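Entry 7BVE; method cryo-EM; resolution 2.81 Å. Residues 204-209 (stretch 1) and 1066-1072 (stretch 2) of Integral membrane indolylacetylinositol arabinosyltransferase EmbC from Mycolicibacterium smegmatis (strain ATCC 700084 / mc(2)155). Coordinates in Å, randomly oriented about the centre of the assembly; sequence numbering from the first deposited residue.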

ATOM      1  N   ILE A 204       3.127  -3.640  44.589  1.00 15.07           N
ATOM      2  CA  ILE A 204       3.602  -3.568  43.219  1.00 15.07           C
ATOM      3  C   ILE A 204       3.376  -4.912  42.538  1.00 15.07           C
ATOM      4  O   ILE A 204       3.503  -5.977  43.154  1.00 15.07           O
ATOM      5  N   ASP A 205       3.018  -4.868  41.256  1.00 15.07           N
ATOM      6  CA  ASP A 205       2.765  -6.077  40.478  1.00 15.07           C
ATOM      7  C   ASP A 205       4.091  -6.730  40.093  1.00 15.07           C
ATOM      8  O   ASP A 205       4.623  -6.547  38.998  1.00 15.07           O
ATOM      9  N   THR A 206       4.640  -7.500  41.025  1.00 15.07           N
ATOM     10  CA  THR A 206       5.813  -8.324  40.746  1.00 15.07           C
ATOM     11  C   THR A 206       5.397  -9.771  40.503  1.00 15.07           C
ATOM     12  O   THR A 206       5.786 -10.676  41.230  1.00 15.07           O
ATOM     13  N   ARG A 207       4.599  -9.997  39.468  1.00 15.07           N
ATOM     14  CA  ARG A 207       4.123 -11.346  39.217  1.00 15.07           C
ATOM     15  C   ARG A 207       5.081 -12.158  38.369  1.00 15.07           C
ATOM     16  O   ARG A 207       4.910 -13.373  38.268  1.00 15.07           O
ATOM     17  N   TYR A 208       6.077 -11.525  37.762  1.00 15.07           N
ATOM     18  CA  TYR A 208       7.056 -12.217  36.945  1.00 15.07           C
ATOM     19  C   TYR A 208       8.388 -12.368  37.658  1.00 15.07           C
ATOM     20  O   TYR A 208       9.336 -12.888  37.071  1.00 15.07           O
ATOM     21  N   SER A 209       8.476 -11.933  38.912  1.00 15.07           N
ATOM     22  CA  SER A 209       9.694 -12.053  39.710  1.00 15.07           C
ATOM     23  C   SER A 209       9.668 -13.344  40.527  1.00 15.07           C
ATOM     24  O   SER A 209       9.837 -13.354  41.740  1.00 15.07           O
ATOM     25  N   TRP A1066      -2.069 -19.215  39.373  1.00 15.07           N
ATOM     26  CA  TRP A1066      -2.376 -18.034  40.163  1.00 15.07           C
ATOM     27  C   TRP A1066      -2.227 -16.772  39.328  1.00 15.07           C
ATOM     28  O   TRP A1066      -1.367 -16.693  38.449  1.00 15.07           O
ATOM     29  N   SER A1067      -3.071 -15.773  39.611  1.00 15.07           N
ATOM     30  CA  SER A1067      -3.011 -14.472  38.961  1.00 15.07           C
ATOM     31  C   SER A1067      -3.592 -13.418  39.895  1.00 15.07           C
ATOM     32  O   SER A1067      -4.725 -13.590  40.368  1.00 15.07           O
ATOM     33  N   PRO A1068      -2.856 -12.335  40.184  1.00 15.07           N
ATOM     34  CA  PRO A1068      -3.301 -11.384  41.214  1.00 15.07           C
ATOM     35  C   PRO A1068      -4.408 -10.424  40.798  1.00 15.07           C
ATOM     36  O   PRO A1068      -5.306 -10.130  41.590  1.00 15.07           O
ATOM     37  N   ALA A1069      -4.359  -9.935  39.566  1.00 15.07           N
ATOM     38  CA  ALA A1069      -5.180  -8.821  39.122  1.00 15.07           C
ATOM     39  C   ALA A1069      -5.155  -8.803  37.604  1.00 15.07           C
ATOM     40  O   ALA A1069      -4.233  -9.358  36.998  1.00 15.07           O
ATOM     41  N   PRO A1070      -6.158  -8.210  36.959  1.00 15.07           N
ATOM     42  CA  PRO A1070      -6.124  -8.114  35.497  1.00 15.07           C
ATOM     43  C   PRO A1070      -5.039  -7.164  35.023  1.00 15.07           C
ATOM     44  O   PRO A1070      -4.521  -6.331  35.762  1.00 15.07           O
ATOM     45  N   LEU A1071      -4.682  -7.313  33.758  1.00 15.07           N
ATOM     46  CA  LEU A1071      -3.693  -6.461  33.119  1.00 15.07           C
ATOM     47  C   LEU A1071      -4.419  -5.301  32.457  1.00 15.07           C
ATOM     48  O   LEU A1071      -5.218  -5.511  31.542  1.00 15.07           O
ATOM     49  N   ARG A1072      -4.156  -4.086  32.929  1.00 15.07           N
ATOM     50  CA  ARG A1072      -4.849  -2.908  32.427  1.00 15.07           C
ATOM     51  C   ARG A1072      -4.207  -2.445  31.131  1.00 15.07           C
ATOM     52  O   ARG A1072      -3.017  -2.126  31.107  1.00 15.07           O
TER

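Contact between two irregular segments of EmbC, 204-209 and 1066-1072, centred on the side chain of Arg207. The backbones stay well apart, with Arg207 CA and Pro1068 CA 7.7 Å from each other, and the Arg207 side chain spans the gap. Arg207 points toward the other stretch and takes chi angles p, t, p with chi4 at -174°, a course that delivers its guanidinium to the carbonyl of Ala1069. Arg207 NH2 donates to Ala1069 O at 3.0 Å, and Arg207 NH1 to the same oxygen at 3.3 Å in a weak bond. Asp205, with chi1 t, holds the head group from its own stretch; its OD1 accepts from Arg207 NE at 2.8 Å, a salt bridge, and from Arg207 NH2 at 2.9 Å. These polar partners lie near the guanidinium plane, while its faces are covered by apolar groups. Leu1071 CD2 covers one face, 3.9 Å from Arg207 CZ, and Pro1068 CG lies over the opposite face, 3.8 Å from Arg207 NH2. Pro1068, puckered C-gamma endo, also brings CG to 3.8 Å from Asp205 OD1. Leu1071 starts sideways, but its m, t rotamer carries its end inward. The CA-to-CB bond of Tyr208 points away, yet the end of the side chain (chi1 m) comes nearer, placing Tyr208 OH 4.3 Å from Leu1071 CD1. Thr206 points away and does not contact the other stretch; its OG1 is hydrogen-bonded elsewhere in the structure.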

ATOM      1  CB  ILE A 204       5.087  -3.166  43.220  1.00 15.07           C
ATOM      2  CG1 ILE A 204       5.272  -1.917  44.059  1.00 15.07           C
ATOM      3  CG2 ILE A 204       5.562  -2.833  41.841  1.00 15.07           C
ATOM      4  CD1 ILE A 204       6.690  -1.625  44.369  1.00 15.07           C
ATOM      5  CB  ASP A 205       1.931  -5.747  39.253  1.00 15.07           C
ATOM      6  CG  ASP A 205       1.585  -6.967  38.443  1.00 15.07           C
ATOM      7  OD1 ASP A 205       0.734  -7.759  38.890  1.00 15.07           O
ATOM      8  OD2 ASP A 205       2.164  -7.134  37.351  1.00 15.07           O
ATOM      9  CB  THR A 206       6.803  -8.246  41.897  1.00 15.07           C
ATOM     10  OG1 THR A 206       6.287  -8.976  43.010  1.00 15.07           O
ATOM     11  CG2 THR A 206       6.991  -6.824  42.322  1.00 15.07           C
ATOM     12  CB  ARG A 207       2.752 -11.326  38.545  1.00 15.07           C
ATOM     13  CG  ARG A 207       2.774 -10.913  37.114  1.00 15.07           C
ATOM     14  CD  ARG A 207       1.393 -10.901  36.503  1.00 15.07           C
ATOM     15  NE  ARG A 207       0.580  -9.788  36.970  1.00 15.07           N
ATOM     16  CZ  ARG A 207      -0.702  -9.630  36.671  1.00 15.07           C
ATOM     17  NH1 ARG A 207      -1.320 -10.513  35.908  1.00 15.07           N
ATOM     18  NH2 ARG A 207      -1.367  -8.588  37.135  1.00 15.07           N
ATOM     19  CB  TYR A 208       7.255 -11.480  35.626  1.00 15.07           C
ATOM     20  CG  TYR A 208       5.977 -11.242  34.871  1.00 15.07           C
ATOM     21  CD1 TYR A 208       5.305 -12.285  34.266  1.00 15.07           C
ATOM     22  CD2 TYR A 208       5.456  -9.966  34.742  1.00 15.07           C
ATOM     23  CE1 TYR A 208       4.132 -12.074  33.581  1.00 15.07           C
ATOM     24  CE2 TYR A 208       4.287  -9.743  34.049  1.00 15.07           C
ATOM     25  CZ  TYR A 208       3.633 -10.803  33.471  1.00 15.07           C
ATOM     26  OH  TYR A 208       2.468 -10.597  32.784  1.00 15.07           O
ATOM     27  CB  SER A 209       9.850 -10.840  40.617  1.00 15.07           C
ATOM     28  OG  SER A 209       9.977  -9.647  39.871  1.00 15.07           O
ATOM     29  CB  TRP A1066      -1.438 -17.976  41.359  1.00 15.07           C
ATOM     30  CG  TRP A1066      -1.639 -16.812  42.233  1.00 15.07           C
ATOM     31  CD1 TRP A1066      -2.630 -16.630  43.140  1.00 15.07           C
ATOM     32  CD2 TRP A1066      -0.866 -15.617  42.235  1.00 15.07           C
ATOM     33  NE1 TRP A1066      -2.495 -15.409  43.746  1.00 15.07           N
ATOM     34  CE2 TRP A1066      -1.415 -14.768  43.204  1.00 15.07           C
ATOM     35  CE3 TRP A1066       0.264 -15.196  41.530  1.00 15.07           C
ATOM     36  CZ2 TRP A1066      -0.887 -13.519  43.473  1.00 15.07           C
ATOM     37  CZ3 TRP A1066       0.786 -13.964  41.799  1.00 15.07           C
ATOM     38  CH2 TRP A1066       0.216 -13.137  42.763  1.00 15.07           C
ATOM     39  CB  SER A1067      -3.770 -14.474  37.643  1.00 15.07           C
ATOM     40  OG  SER A1067      -3.738 -13.195  37.052  1.00 15.07           O
ATOM     41  CB  PRO A1068      -2.017 -10.618  41.540  1.00 15.07           C
ATOM     42  CG  PRO A1068      -1.221 -10.685  40.307  1.00 15.07           C
ATOM     43  CD  PRO A1068      -1.516 -12.007  39.678  1.00 15.07           C
ATOM     44  CB  ALA A1069      -4.656  -7.492  39.690  1.00 15.07           C
ATOM     45  CB  PRO A1070      -7.516  -7.589  35.146  1.00 15.07           C
ATOM     46  CG  PRO A1070      -8.353  -7.980  36.275  1.00 15.07           C
ATOM     47  CD  PRO A1070      -7.491  -7.860  37.476  1.00 15.07           C
ATOM     48  CB  LEU A1071      -2.876  -7.255  32.102  1.00 15.07           C
ATOM     49  CG  LEU A1071      -1.901  -8.289  32.663  1.00 15.07           C
ATOM     50  CD1 LEU A1071      -1.374  -9.170  31.563  1.00 15.07           C
ATOM     51  CD2 LEU A1071      -0.755  -7.588  33.342  1.00 15.07           C
ATOM     52  CB  ARG A1072      -4.808  -1.769  33.436  1.00 15.07           C
ATOM     53  CG  ARG A1072      -5.657  -0.618  32.991  1.00 15.07           C
ATOM     54  CD  ARG A1072      -5.481   0.621  33.818  1.00 15.07           C
ATOM     55  NE  ARG A1072      -6.471   1.610  33.422  1.00 15.07           N
ATOM     56  CZ  ARG A1072      -6.350   2.428  32.387  1.00 15.07           C
ATOM     57  NH1 ARG A1072      -5.276   2.386  31.619  1.00 15.07           N
ATOM     58  NH2 ARG A1072      -7.316   3.284  32.111  1.00 15.07           N
TER